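Local coordinates for protein argonaute 5 (Arabidopsis thaliana, PDB 4G0O) that probably binds the 5' end of small RNAs through its MID domain, using the nucleotide specificity loop to sort them by their 5' nucleotide, at residues S18-I23 with C108-V113; Q29-Q34 with K118-N123. All coordinates share one frame; numbering follows the deposited sequence.

Contact 1. Residues S18-I23 with C108-V113; sequences SFSTRI and CQPRQV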
loop_
_atom_site.group_PDB
_atom_site.type_symbol
_atom_site.label_atom_id
_atom_site.label_comp_id
_atom_site.label_asym_id
_atom_site.label_seq_id
_atom_site.Cartn_x
_atom_site.Cartn_y
_atom_site.Cartn_z
ATOM N N SER A 18 -7.317 1.714 -5.572
ATOM C CA SER A 18 -7.501 3.150 -5.546
ATOM C C SER A 18 -8.967 3.536 -5.437
ATOM O O SER A 18 -9.793 3.135 -6.259
ATOM C CB SER A 18 -6.894 3.783 -6.797
ATOM O OG SER A 18 -7.293 5.133 -6.883
ATOM N N PHE A 19 -9.278 4.326 -4.419
ATOM C CA PHE A 19 -10.599 4.911 -4.286
ATOM C C PHE A 19 -10.581 6.388 -4.684
ATOM O O PHE A 19 -11.509 7.136 -4.391
ATOM C CB PHE A 19 -11.116 4.747 -2.860
ATOM C CG PHE A 19 -11.134 3.315 -2.385
ATOM C CD1 PHE A 19 -10.221 2.868 -1.435
ATOM C CD2 PHE A 19 -12.042 2.411 -2.908
ATOM C CE1 PHE A 19 -10.240 1.555 -1.001
ATOM C CE2 PHE A 19 -12.056 1.093 -2.489
ATOM C CZ PHE A 19 -11.154 0.663 -1.529
ATOM N N SER A 20 -9.513 6.815 -5.339
ATOM C CA SER A 20 -9.416 8.206 -5.765
ATOM C C SER A 20 -9.939 8.372 -7.175
ATOM O O SER A 20 -9.654 7.565 -8.057
ATOM C CB SER A 20 -7.982 8.704 -5.719
ATOM O OG SER A 20 -7.894 9.977 -6.347
ATOM N N THR A 21 -10.698 9.436 -7.382
ATOM C CA THR A 21 -11.260 9.731 -8.687
ATOM C C THR A 21 -10.392 10.748 -9.436
ATOM O O THR A 21 -10.352 10.802 -10.681
ATOM C CB THR A 21 -12.665 10.297 -8.512
ATOM O OG1 THR A 21 -13.509 9.298 -7.916
ATOM C CG2 THR A 21 -13.231 10.718 -9.841
ATOM N N ARG A 22 -9.678 11.543 -8.658
ATOM C CA ARG A 22 -9.018 12.720 -9.183
ATOM C C ARG A 22 -7.766 12.395 -9.989
ATOM O O ARG A 22 -7.465 13.059 -10.978
ATOM C CB ARG A 22 -8.657 13.647 -8.034
ATOM C CG ARG A 22 -9.051 15.066 -8.292
ATOM C CD ARG A 22 -10.512 15.302 -7.950
ATOM N NE ARG A 22 -10.646 15.821 -6.590
ATOM C CZ ARG A 22 -10.340 17.068 -6.233
ATOM N NH1 ARG A 22 -9.883 17.934 -7.137
ATOM N NH2 ARG A 22 -10.490 17.450 -4.970
ATOM N N ILE A 23 -7.038 11.370 -9.568
ATOM C CA ILE A 23 -5.690 11.153 -10.084
ATOM C C ILE A 23 -5.637 10.565 -11.469
ATOM O O ILE A 23 -6.565 9.888 -11.911
ATOM C CB ILE A 23 -4.840 10.288 -9.135
ATOM C CG1 ILE A 23 -5.499 8.921 -8.925
ATOM C CG2 ILE A 23 -4.671 11.002 -7.815
ATOM C CD1 ILE A 23 -4.821 8.086 -7.838
ATOM N N CYS A 108 -2.567 5.524 1.778
ATOM C CA CYS A 108 -1.843 6.663 1.225
ATOM C C CYS A 108 -2.773 7.703 0.643
ATOM O O CYS A 108 -3.611 7.384 -0.200
ATOM C CB CYS A 108 -0.917 6.181 0.106
ATOM S SG CYS A 108 0.402 5.084 0.666
ATOM N N GLN A 109 -2.609 8.952 1.056
ATOM C CA GLN A 109 -3.435 10.039 0.539
ATOM C C GLN A 109 -3.131 10.381 -0.927
ATOM O O GLN A 109 -1.979 10.633 -1.297
ATOM C CB GLN A 109 -3.270 11.284 1.398
ATOM C CG GLN A 109 -3.881 11.169 2.765
ATOM C CD GLN A 109 -3.491 12.320 3.636
ATOM O OE1 GLN A 109 -2.306 12.636 3.765
ATOM N NE2 GLN A 109 -4.480 12.982 4.228
ATOM N N PRO A 110 -4.179 10.407 -1.761
ATOM C CA PRO A 110 -4.043 10.662 -3.200
ATOM C C PRO A 110 -3.292 11.963 -3.546
ATOM O O PRO A 110 -2.565 11.999 -4.541
ATOM C CB PRO A 110 -5.503 10.691 -3.705
ATOM C CG PRO A 110 -6.349 10.866 -2.475
ATOM C CD PRO A 110 -5.587 10.249 -1.346
ATOM N N ARG A 111 -3.445 13.002 -2.734
ATOM C CA ARG A 111 -2.735 14.251 -2.974
ATOM C C ARG A 111 -1.226 14.098 -2.737
ATOM O O ARG A 111 -0.397 14.743 -3.399
ATOM C CB ARG A 111 -3.312 15.317 -2.061
ATOM C CG ARG A 111 -2.531 16.604 -1.971
ATOM C CD ARG A 111 -2.947 17.367 -0.716
ATOM N NE ARG A 111 -4.133 16.784 -0.086
ATOM C CZ ARG A 111 -4.108 15.989 0.984
ATOM N NH1 ARG A 111 -5.245 15.512 1.478
ATOM N NH2 ARG A 111 -2.950 15.669 1.560
ATOM N N GLN A 112 -0.868 13.238 -1.791
ATOM C CA GLN A 112 0.537 12.979 -1.505
ATOM C C GLN A 112 1.124 12.021 -2.527
ATOM O O GLN A 112 2.265 12.197 -2.966
ATOM C CB GLN A 112 0.714 12.404 -0.100
ATOM C CG GLN A 112 0.250 13.326 1.016
ATOM C CD GLN A 112 1.035 14.626 1.059
ATOM O OE1 GLN A 112 2.195 14.688 0.623
ATOM N NE2 GLN A 112 0.405 15.677 1.590
ATOM N N VAL A 113 0.349 11.001 -2.893
ATOM C CA VAL A 113 0.757 10.049 -3.925
ATOM C C VAL A 113 1.084 10.809 -5.204
ATOM O O VAL A 113 2.054 10.503 -5.905
ATOM C CB VAL A 113 -0.348 8.996 -4.196
ATOM C CG1 VAL A 113 -0.180 8.357 -5.567
ATOM C CG2 VAL A 113 -0.356 7.941 -3.102
#
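Ser-20 and Ile-23 both meet Pro-110 at its CB. No hydrogen bond crosses between the two segments, so this is small, buried packing. Ser-20 can be followed outward. Its CB already touches the proline, 3.8 Å from Pro-110 CB. One bond further, Ser-20 OG lies 3.6 Å from that same Pro-110 CB. The hydroxyl lies opposite the backbone N, at chi1 170°, which turns it to the proline and to Asp-85. Asp-85 OD2 is its hydrogen-bonding partner. Arg-22 N adds a weak bond to Ser-20 OG, at 3.3 Å. The second touch comes from the Ile-23 branch methyl: CG2 lies 4.2 Å from Pro-110 CB and 4.0 Å from Pro-110 O. The loop is shaped by Ser-18, whose OG accepts from Ser-20 N at 3.2 Å; this is an ST turn. In the other segment, Gln-109 is the N-cap residue, and Pro-110 opens helix 110-115. Pro-110 also rests on Ile-82 and Asp-85. The contact joins the loop after strand 7-18 to the start of helix 110-115, which follows strand 105-108. These two strands flank strand 78-82, as in the Rossmann-like parallel sheet of Argonaute MID domains.

Contact 2. Residues Q29-Q34 with K118-N123; sequences QEFCKQ and KQYMEN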
loop_
_atom_site.group_PDB
_atom_site.type_symbol
_atom_site.label_atom_id
_atom_site.label_comp_id
_atom_site.label_asym_id
_atom_site.label_seq_id
_atom_site.Cartn_x
_atom_site.Cartn_y
_atom_site.Cartn_z
ATOM N N GLN A 29 0.020 2.750 -10.798
ATOM C CA GLN A 29 1.137 1.963 -11.323
ATOM C C GLN A 29 2.478 2.632 -11.096
ATOM O O GLN A 29 3.422 2.002 -10.637
ATOM C CB GLN A 29 0.991 1.753 -12.829
ATOM C CG GLN A 29 0.322 0.465 -13.213
ATOM C CD GLN A 29 1.130 -0.731 -12.783
ATOM O OE1 GLN A 29 2.331 -0.614 -12.511
ATOM N NE2 GLN A 29 0.480 -1.893 -12.706
ATOM N N GLU A 30 2.563 3.904 -11.465
ATOM C CA GLU A 30 3.818 4.633 -11.363
ATOM C C GLU A 30 4.247 4.765 -9.897
ATOM O O GLU A 30 5.402 4.481 -9.552
ATOM C CB GLU A 30 3.686 6.002 -12.035
ATOM C CG GLU A 30 4.677 7.055 -11.544
ATOM C CD GLU A 30 6.069 6.911 -12.150
ATOM O OE1 GLU A 30 6.330 5.932 -12.891
ATOM O OE2 GLU A 30 6.914 7.786 -11.875
ATOM N N PHE A 31 3.304 5.168 -9.041
ATOM C CA PHE A 31 3.564 5.316 -7.608
ATOM C C PHE A 31 3.995 4.014 -6.936
ATOM O O PHE A 31 4.917 4.001 -6.133
ATOM C CB PHE A 31 2.341 5.870 -6.873
ATOM C CG PHE A 31 2.456 5.789 -5.383
ATOM C CD1 PHE A 31 1.794 4.797 -4.674
ATOM C CD2 PHE A 31 3.250 6.685 -4.694
ATOM C CE1 PHE A 31 1.908 4.706 -3.303
ATOM C CE2 PHE A 31 3.375 6.603 -3.320
ATOM C CZ PHE A 31 2.699 5.614 -2.620
ATOM N N CYS A 32 3.323 2.918 -7.256
ATOM C CA CYS A 32 3.705 1.639 -6.682
ATOM C C CYS A 32 5.044 1.182 -7.246
ATOM O O CYS A 32 5.806 0.501 -6.564
ATOM C CB CYS A 32 2.632 0.576 -6.919
ATOM S SG CYS A 32 1.135 0.794 -5.926
ATOM N N LYS A 33 5.336 1.558 -8.489
ATOM C CA LYS A 33 6.589 1.128 -9.102
ATOM C C LYS A 33 7.773 1.755 -8.369
ATOM O O LYS A 33 8.749 1.074 -8.052
ATOM C CB LYS A 33 6.630 1.458 -10.596
ATOM C CG LYS A 33 7.968 1.109 -11.257
ATOM C CD LYS A 33 7.893 1.146 -12.784
ATOM C CE LYS A 33 7.374 -0.169 -13.375
ATOM N NZ LYS A 33 5.893 -0.342 -13.252
ATOM N N GLN A 34 7.669 3.047 -8.082
ATOM C CA GLN A 34 8.713 3.754 -7.349
ATOM C C GLN A 34 8.773 3.361 -5.868
ATOM O O GLN A 34 9.863 3.203 -5.311
ATOM C CB GLN A 34 8.564 5.277 -7.502
ATOM C CG GLN A 34 8.999 5.814 -8.861
ATOM C CD GLN A 34 8.731 7.311 -9.031
ATOM O OE1 GLN A 34 8.828 8.100 -8.080
ATOM N NE2 GLN A 34 8.394 7.703 -10.253
ATOM N N LYS A 118 10.133 11.633 -2.795
ATOM C CA LYS A 118 10.921 10.460 -2.460
ATOM C C LYS A 118 11.152 10.278 -0.954
ATOM O O LYS A 118 11.424 9.156 -0.496
ATOM C CB LYS A 118 12.231 10.440 -3.248
ATOM C CG LYS A 118 12.268 9.320 -4.263
ATOM C CD LYS A 118 13.034 9.711 -5.515
ATOM C CE LYS A 118 14.514 9.776 -5.273
ATOM N NZ LYS A 118 15.203 10.074 -6.576
ATOM N N GLN A 119 11.027 11.363 -0.192
ATOM C CA GLN A 119 11.105 11.275 1.263
ATOM C C GLN A 119 9.794 10.748 1.857
ATOM O O GLN A 119 9.779 10.131 2.929
ATOM C CB GLN A 119 11.458 12.628 1.882
ATOM C CG GLN A 119 11.496 12.632 3.412
ATOM C CD GLN A 119 12.605 11.742 4.002
ATOM O OE1 GLN A 119 12.529 10.505 3.959
ATOM N NE2 GLN A 119 13.629 12.374 4.568
ATOM N N TYR A 120 8.690 10.998 1.160
ATOM C CA TYR A 120 7.403 10.452 1.575
ATOM C C TYR A 120 7.431 8.938 1.399
ATOM O O TYR A 120 7.028 8.181 2.288
ATOM C CB TYR A 120 6.271 11.077 0.756
ATOM C CG TYR A 120 4.923 10.395 0.889
ATOM C CD1 TYR A 120 4.151 10.554 2.027
ATOM C CD2 TYR A 120 4.404 9.630 -0.152
ATOM C CE1 TYR A 120 2.890 9.947 2.139
ATOM C CE2 TYR A 120 3.153 9.017 -0.051
ATOM C CZ TYR A 120 2.399 9.181 1.101
ATOM O OH TYR A 120 1.155 8.579 1.213
ATOM N N MET A 121 7.943 8.504 0.254
ATOM C CA MET A 121 8.059 7.086 -0.041
ATOM C C MET A 121 9.111 6.381 0.822
ATOM O O MET A 121 9.001 5.179 1.094
ATOM C CB MET A 121 8.324 6.889 -1.527
ATOM C CG MET A 121 7.156 7.409 -2.394
ATOM S SD MET A 121 7.605 7.465 -4.128
ATOM C CE MET A 121 6.616 6.166 -4.764
ATOM N N GLU A 122 10.129 7.120 1.252
ATOM C CA GLU A 122 11.057 6.580 2.239
ATOM C C GLU A 122 10.291 6.242 3.522
ATOM O O GLU A 122 10.359 5.120 4.015
ATOM C CB GLU A 122 12.197 7.566 2.520
ATOM C CG GLU A 122 13.219 7.041 3.516
ATOM C CD GLU A 122 14.542 7.807 3.492
ATOM O OE1 GLU A 122 14.810 8.543 2.508
ATOM O OE2 GLU A 122 15.308 7.659 4.469
ATOM N N ASN A 123 9.539 7.218 4.032
ATOM C CA ASN A 123 8.669 7.028 5.201
ATOM C C ASN A 123 7.676 5.868 5.078
ATOM O O ASN A 123 7.569 5.032 5.973
ATOM C CB ASN A 123 7.893 8.313 5.503
ATOM C CG ASN A 123 8.766 9.389 6.087
ATOM O OD1 ASN A 123 9.142 9.322 7.257
ATOM N ND2 ASN A 123 9.089 10.400 5.282
#
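A Met-aromatic contact between Met-121 and Phe-31 joins helix 27-42 to helix 118-131. Met-121 SD is 5.3 Å from the centroid of the Phe-31 ring. It sits obliquely, 57° off the ring normal, neither squarely over the face nor at the edge. The methionine chain bends at its last torsion, which brings the methyl back against helix 27-42. There Met-121 CE meets three groups. It is 3.4 Å from Phe-31 CD2, and 3.5 Å from Gln-34 CB. It also comes within 3.1 Å of the carbonyl oxygen Phe-31 O, a tight approach for a carbon. Further back along the chain, Met-121 CG touches Phe-31 CE2 at 4.0 Å. The Phe-31 and Met-121 side chains run alongside each other, pointing in opposite senses. Both helices are elements of the alpha/beta MID fold, and their short segments pass with a crossing angle of -65°. Met-121 reaches across between them, and Leu-35 also touches it. With an alanine in place of Met-121, a gap is likely to open between Phe-31 and Gln-34, and the Phe-31 ring would probably lose its sulfur neighbour. Tyr-120 meets the other helix by its ring edge: Phe-31 CE2 lies near the plane of the Tyr-120 ring, at its edge, 4.1 Å from Tyr-120 CE2. Phe-31 CG is anti to the backbone N, at chi1 169°, and this carries the ring over to the second helix. Leu-116, in the turn before helix 118-131, also packs on the Phe-31 ring.

In the fold
The centres of contact 1 and contact 2 are 13 Å apart, and the two meet directly. Val-113 CG1 packs 3.7 Å from Phe-31 CG. Cys-108 CB lies 3.4 Å from Tyr-120 OH. Phe-31 and Tyr-120 therefore also pack against strand 105-108 and helix 110-115. The segments alternate along the chain: 18-23 leads into helix 27-42, and 108-113 is followed by helix 118-131. The same two regions of the chain thus pair twice. Contact 1 borders Asp-85, in the loop after strand 78-82. By comparison with other Argonautes, this is probably the nucleotide specificity loop. Contact 2 is helix packing.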